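PDB 1RWJ: cytochrome c family protein from Geobacter sulfurreducens, which probably carries electrons through three covalently bound c-type hemes, this chain being domain C, one c7-type domain of a longer multidomain cytochrome c polymer. Local coordinates for residues A[37-42]-A[60-65]; A[49-54]-A[70-75]. All blocks are in the same frame, centred on the assembly; numbering follows the deposited sequence.

The two contacts serve neighbouring hemes of this three-heme domain. Contact 1 includes the binding motif of the chain C heme. Contact 2 holds one axial face of the chain D heme. The contact centres are about 11 Å apart. The segments alternate along the chain, and the contacts meet directly. H64 ND1 lies 2.9 Å from F70 O, a probable hydrogen bond that would orient the iron-binding imidazole. H64 O lies 3.0 Å from S72 N, a second probable hydrogen bond. M54 SD packs 3.7 Å from C60 CB. The 70-75 loop thus joins the ligand of one heme to the pocket of the next.

Contact 1. Residues A[37-42]-A[60-65]; sequences TKLFAY and CGACHN. With HEC (heme c), chain C.
L39 packs its methyls on A62, while the F40 ring edge meets the backbone N of C60; the contact is small and has no hydrogen bonds between the segments. It joins the loop after helix 23-26 to the heme-attachment segment after helix 51-55, whose residues 60-62 are 3-10. L39 CD2 packs 3.8 Å from A62 CB. The other methyl, L39 CD1, reaches the heme methyl CMC at 3.7 Å. F40 CZ stands 3.7 Å from C60 N, near the ring plane, and CE1 meets CMC, also at the edge. CG of F40 lies beside the backbone N (chi1 -55°), which brings the ring end to the heme. Residues 60-64 form the CXXCH motif of c-type cytochromes. C60 SG is bonded to CAB and C63 SG to CAC. H64 NE2 binds the iron at 2.0 Å, and H26 is the other axial ligand. C60 O accepts from both C63 N and H64 N, which holds the turn closed. The F40 side chain is also about 4 Å from the H36 side chain and from another heme. Replacing F40 with an alanine would probably open a gap between the two segments and strip the CMC side of this heme of its aromatic edge.

Contact 2. Residues A[49-54]-A[70-75]; sequences FTMADM and FSSASD. With HEC (heme c), chain D.
M51 meets S72 through its methyl group, on one axial side of the chain D heme. M51 starts helix 51-55, and S72 belongs to the type I turn 71-74. The M51 side chain can be followed outward. M51 CB lies 3.3 Å from the propionate oxygen O2A. M51 CG passes 3.1 Å from the pyrrole nitrogen NA. M51 SD binds the iron at 2.3 Å, with H80 as the other axial ligand. M51 CE ends 3.3 Å from the backbone oxygen S72 O, also beside the heme nitrogen NC and near S72 CB. Bends at chi2 (-48°) and chi3 (-49°) curl the chain back, which puts SD against the iron and CE on the turn. The backbone is gripped too. M51 N donates to O2A at 2.8 Å, nearly straight at 170°, and F49 N donates to the other propionate at O1D. T50 and D53 form a capping box that fixes this helix start. A water bridges the segments: it donates to M51 O at 2.9 Å and accepts from S72 OG. M54 CB packs 3.6 Å from the same S72 OG, while M54 CE reaches the heme ring. An ST turn at S71 shapes the second segment. The chain C heme has two histidine ligands. The Met-His pair here would probably give the chain D heme a higher reduction potential.

Contact 1. Residues A[37-42]-A[60-65]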
# COMPACT_ATOMS: atom_id res chain seq x y z
N THR A 37 -3.96 1.05 12.76
CA THR A 37 -3.87 -0.33 12.31
C THR A 37 -5.07 -0.75 11.46
O THR A 37 -5.14 -1.90 11.02
CB THR A 37 -3.77 -1.29 13.52
OG1 THR A 37 -4.82 -0.97 14.45
CG2 THR A 37 -2.42 -1.15 14.21
N LYS A 38 -5.99 0.17 11.23
CA LYS A 38 -7.19 -0.14 10.45
C LYS A 38 -6.93 -0.77 9.08
O LYS A 38 -7.62 -1.72 8.69
CB LYS A 38 -8.03 1.13 10.27
N LEU A 39 -5.95 -0.26 8.36
CA LEU A 39 -5.64 -0.78 7.03
C LEU A 39 -4.41 -1.67 6.97
O LEU A 39 -4.40 -2.67 6.25
CB LEU A 39 -5.46 0.38 6.05
CG LEU A 39 -6.61 1.38 5.95
CD1 LEU A 39 -6.26 2.44 4.92
CD2 LEU A 39 -7.90 0.65 5.57
N PHE A 40 -3.38 -1.31 7.72
CA PHE A 40 -2.14 -2.08 7.73
C PHE A 40 -1.57 -2.22 9.13
O PHE A 40 -1.77 -1.36 9.98
CB PHE A 40 -1.07 -1.40 6.86
CG PHE A 40 -1.51 -1.13 5.45
CD1 PHE A 40 -2.02 0.11 5.10
CD2 PHE A 40 -1.42 -2.12 4.48
CE1 PHE A 40 -2.44 0.36 3.78
CE2 PHE A 40 -1.83 -1.88 3.17
CZ PHE A 40 -2.34 -0.63 2.82
N ALA A 41 -0.86 -3.32 9.36
CA ALA A 41 -0.24 -3.56 10.65
C ALA A 41 1.04 -2.73 10.71
O ALA A 41 1.53 -2.28 9.68
CB ALA A 41 0.10 -5.04 10.80
N TYR A 42 1.56 -2.53 11.91
CA TYR A 42 2.80 -1.78 12.09
C TYR A 42 3.95 -2.77 11.89
O TYR A 42 5.00 -2.65 12.52
CB TYR A 42 2.87 -1.18 13.49
CG TYR A 42 2.20 0.17 13.64
CD1 TYR A 42 1.14 0.34 14.54
CD2 TYR A 42 2.66 1.28 12.94
CE1 TYR A 42 0.56 1.60 14.73
CE2 TYR A 42 2.09 2.54 13.14
CZ TYR A 42 1.04 2.69 14.03
OH TYR A 42 0.48 3.94 14.23
N CYS A 60 -4.28 -1.28 -0.31
CA CYS A 60 -4.15 -0.04 -1.09
C CYS A 60 -5.49 0.40 -1.67
O CYS A 60 -5.73 1.60 -1.84
CB CYS A 60 -3.17 -0.24 -2.25
SG CYS A 60 -1.58 -0.98 -1.79
N GLY A 61 -6.34 -0.57 -1.97
CA GLY A 61 -7.64 -0.28 -2.54
C GLY A 61 -8.58 0.53 -1.66
O GLY A 61 -9.63 0.97 -2.12
N ALA A 62 -8.21 0.71 -0.40
CA ALA A 62 -9.04 1.49 0.51
C ALA A 62 -9.08 2.94 0.02
O ALA A 62 -10.04 3.67 0.29
CB ALA A 62 -8.48 1.42 1.93
N CYS A 63 -8.04 3.34 -0.70
CA CYS A 63 -7.95 4.70 -1.25
C CYS A 63 -7.76 4.69 -2.76
O CYS A 63 -8.31 5.54 -3.47
CB CYS A 63 -6.78 5.45 -0.62
SG CYS A 63 -6.85 5.58 1.19
N HIS A 64 -6.98 3.74 -3.26
CA HIS A 64 -6.73 3.63 -4.70
C HIS A 64 -7.92 2.92 -5.33
O HIS A 64 -7.84 1.77 -5.77
CB HIS A 64 -5.42 2.88 -4.93
CG HIS A 64 -4.21 3.70 -4.60
ND1 HIS A 64 -3.67 4.64 -5.44
CD2 HIS A 64 -3.50 3.78 -3.45
CE1 HIS A 64 -2.67 5.26 -4.79
NE2 HIS A 64 -2.52 4.78 -3.58
N ASN A 65 -9.02 3.66 -5.37
CA ASN A 65 -10.30 3.18 -5.88
C ASN A 65 -10.82 3.99 -7.06
O ASN A 65 -11.96 3.80 -7.48
CB ASN A 65 -11.32 3.23 -4.75
CG ASN A 65 -11.31 4.57 -4.03
OD1 ASN A 65 -11.19 5.62 -4.65
ND2 ASN A 65 -11.45 4.53 -2.71
FE HEC C . -1.21 5.58 -2.28
CHA HEC C . -0.44 8.17 -4.40
CHB HEC C . 1.00 3.56 -3.94
CHC HEC C . -1.93 3.05 -0.13
CHD HEC C . -3.68 7.51 -0.85
NA HEC C . 0.04 5.82 -3.79
C1A HEC C . 0.30 6.99 -4.52
C2A HEC C . 1.37 6.77 -5.48
C3A HEC C . 1.70 5.48 -5.42
C4A HEC C . 0.89 4.88 -4.36
CMA HEC C . 2.73 4.77 -6.29
CAA HEC C . 2.04 7.81 -6.38
CBA HEC C . 3.05 8.69 -5.66
CGA HEC C . 3.70 9.71 -6.59
O1A HEC C . 2.96 10.49 -7.22
O2A HEC C . 4.94 9.72 -6.68
NB HEC C . -0.58 3.72 -2.07
C1B HEC C . 0.31 3.01 -2.87
C2B HEC C . 0.39 1.63 -2.47
C3B HEC C . -0.44 1.48 -1.41
C4B HEC C . -1.01 2.79 -1.13
CMB HEC C . 1.30 0.56 -3.08
CAB HEC C . -0.77 0.18 -0.66
CBB HEC C . 0.43 -0.50 -0.01
NC HEC C . -2.48 5.36 -0.80
C1C HEC C . -2.61 4.25 0.03
C2C HEC C . -3.64 4.45 1.02
C3C HEC C . -4.14 5.70 0.81
C4C HEC C . -3.43 6.25 -0.32
CMC HEC C . -4.13 3.43 2.04
CAC HEC C . -5.28 6.39 1.56
CBC HEC C . -5.12 6.49 3.07
ND HEC C . -1.91 7.42 -2.56
C1D HEC C . -2.97 8.04 -1.91
C2D HEC C . -3.23 9.36 -2.46
C3D HEC C . -2.32 9.57 -3.43
C4D HEC C . -1.48 8.38 -3.49
CMD HEC C . -4.38 10.30 -2.09
CAD HEC C . -2.29 10.87 -4.23
CBD HEC C . -3.35 11.02 -5.32
CGD HEC C . -3.09 10.11 -6.50
O1D HEC C . -1.91 9.96 -6.87
O2D HEC C . -4.06 9.56 -7.07

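Contact 2. Residues A[49-54]-A[70-75]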
# COMPACT_ATOMS: atom_id res chain seq x y z
N PHE A 49 -2.44 -9.11 1.14
CA PHE A 49 -3.68 -8.92 0.39
C PHE A 49 -3.40 -9.02 -1.10
O PHE A 49 -2.27 -8.82 -1.55
CB PHE A 49 -4.31 -7.56 0.70
CG PHE A 49 -4.86 -7.46 2.09
CD1 PHE A 49 -4.11 -6.91 3.12
CD2 PHE A 49 -6.14 -7.94 2.38
CE1 PHE A 49 -4.61 -6.84 4.42
CE2 PHE A 49 -6.65 -7.88 3.68
CZ PHE A 49 -5.88 -7.33 4.70
N THR A 50 -4.43 -9.34 -1.87
CA THR A 50 -4.30 -9.48 -3.32
C THR A 50 -4.89 -8.28 -4.06
O THR A 50 -5.50 -7.41 -3.44
CB THR A 50 -5.05 -10.74 -3.81
OG1 THR A 50 -6.45 -10.58 -3.56
CG2 THR A 50 -4.55 -11.98 -3.09
N MET A 51 -4.69 -8.24 -5.37
CA MET A 51 -5.24 -7.15 -6.17
C MET A 51 -6.76 -7.22 -6.10
O MET A 51 -7.44 -6.20 -6.12
CB MET A 51 -4.78 -7.24 -7.62
CG MET A 51 -3.28 -7.01 -7.82
SD MET A 51 -2.65 -5.53 -6.98
CE MET A 51 -3.85 -4.31 -7.51
N ALA A 52 -7.28 -8.44 -6.01
CA ALA A 52 -8.72 -8.66 -5.93
C ALA A 52 -9.24 -8.05 -4.62
O ALA A 52 -10.32 -7.46 -4.59
CB ALA A 52 -9.04 -10.15 -5.98
N ASP A 53 -8.47 -8.21 -3.55
CA ASP A 53 -8.86 -7.65 -2.26
C ASP A 53 -8.92 -6.13 -2.36
O ASP A 53 -9.81 -5.49 -1.80
CB ASP A 53 -7.86 -8.03 -1.16
CG ASP A 53 -7.90 -9.51 -0.81
OD1 ASP A 53 -8.99 -10.11 -0.86
OD2 ASP A 53 -6.83 -10.05 -0.47
N MET A 54 -7.96 -5.56 -3.08
CA MET A 54 -7.92 -4.12 -3.26
C MET A 54 -9.15 -3.64 -4.02
O MET A 54 -9.67 -2.55 -3.75
CB MET A 54 -6.64 -3.71 -3.99
CG MET A 54 -5.41 -3.82 -3.11
SD MET A 54 -3.88 -3.47 -3.97
CE MET A 54 -2.77 -4.60 -3.09
N PHE A 70 -5.71 7.20 -7.64
CA PHE A 70 -5.80 6.41 -8.85
C PHE A 70 -6.12 4.95 -8.55
O PHE A 70 -5.59 4.37 -7.60
CB PHE A 70 -4.52 6.54 -9.70
CG PHE A 70 -3.29 5.95 -9.06
CD1 PHE A 70 -3.00 4.59 -9.20
CD2 PHE A 70 -2.41 6.75 -8.36
CE1 PHE A 70 -1.85 4.05 -8.64
CE2 PHE A 70 -1.25 6.22 -7.80
CZ PHE A 70 -0.97 4.86 -7.94
N SER A 71 -7.02 4.39 -9.36
CA SER A 71 -7.47 3.01 -9.20
C SER A 71 -6.37 1.96 -9.21
O SER A 71 -5.41 2.05 -9.98
CB SER A 71 -8.49 2.67 -10.29
OG SER A 71 -8.83 1.29 -10.24
N SER A 72 -6.52 0.95 -8.35
CA SER A 72 -5.53 -0.13 -8.29
C SER A 72 -5.79 -1.11 -9.42
O SER A 72 -5.05 -2.08 -9.58
CB SER A 72 -5.63 -0.85 -6.94
OG SER A 72 -6.90 -1.46 -6.79
N ALA A 73 -6.83 -0.85 -10.20
CA ALA A 73 -7.18 -1.73 -11.32
C ALA A 73 -6.39 -1.39 -12.58
O ALA A 73 -6.48 -2.10 -13.59
CB ALA A 73 -8.67 -1.63 -11.60
N SER A 74 -5.60 -0.32 -12.51
CA SER A 74 -4.79 0.10 -13.64
C SER A 74 -3.49 0.73 -13.15
O SER A 74 -3.22 0.75 -11.95
CB SER A 74 -5.55 1.12 -14.50
OG SER A 74 -6.73 0.54 -15.05
N ASP A 75 -2.67 1.23 -14.08
CA ASP A 75 -1.40 1.86 -13.73
C ASP A 75 -0.51 0.94 -12.90
O ASP A 75 0.08 1.37 -11.91
CB ASP A 75 -1.64 3.16 -12.96
CG ASP A 75 -2.33 4.22 -13.80
OD1 ASP A 75 -1.82 4.55 -14.89
OD2 ASP A 75 -3.39 4.72 -13.37
FE HEC D . -0.48 -5.09 -7.69
CHA HEC D . 0.15 -7.46 -5.34
CHB HEC D . -0.27 -7.44 -10.16
CHC HEC D . -1.64 -2.77 -9.94
CHD HEC D . -0.05 -2.62 -5.35
NA HEC D . -0.17 -7.03 -7.73
C1A HEC D . -0.05 -7.88 -6.65
C2A HEC D . 0.07 -9.26 -7.09
C3A HEC D . 0.12 -9.24 -8.44
C4A HEC D . -0.05 -7.86 -8.85
CMA HEC D . 0.30 -10.45 -9.35
CAA HEC D . -0.01 -10.50 -6.20
CBA HEC D . -1.42 -10.75 -5.66
CGA HEC D . -2.43 -10.95 -6.77
O1A HEC D . -2.29 -11.92 -7.55
O2A HEC D . -3.38 -10.14 -6.88
NB HEC D . -0.93 -5.12 -9.60
C1B HEC D . -0.69 -6.14 -10.50
C2B HEC D . -1.04 -5.74 -11.85
C3B HEC D . -1.55 -4.48 -11.77
C4B HEC D . -1.44 -4.08 -10.37
CMB HEC D . -0.82 -6.56 -13.11
CAB HEC D . -2.22 -3.65 -12.87
CBB HEC D . -3.47 -4.28 -13.47
NC HEC D . -0.83 -3.14 -7.64
C1C HEC D . -1.34 -2.32 -8.66
C2C HEC D . -1.48 -0.95 -8.22
C3C HEC D . -1.02 -0.91 -6.93
C4C HEC D . -0.63 -2.27 -6.58
CMC HEC D . -1.98 0.22 -9.06
CAC HEC D . -0.79 0.34 -6.07
CBC HEC D . -2.02 1.18 -5.76
ND HEC D . 0.06 -5.05 -5.81
C1D HEC D . 0.28 -3.93 -5.01
C2D HEC D . 0.73 -4.35 -3.69
C3D HEC D . 0.71 -5.70 -3.67
C4D HEC D . 0.29 -6.13 -4.98
CMD HEC D . 1.20 -3.44 -2.57
CAD HEC D . 1.04 -6.61 -2.49
CBD HEC D . 0.04 -6.59 -1.35
CGD HEC D . 0.41 -7.55 -0.24
O1D HEC D . -0.14 -7.40 0.88
O2D HEC D . 1.24 -8.46 -0.47
O HOH W 1 -7.26 -3.91 -7.87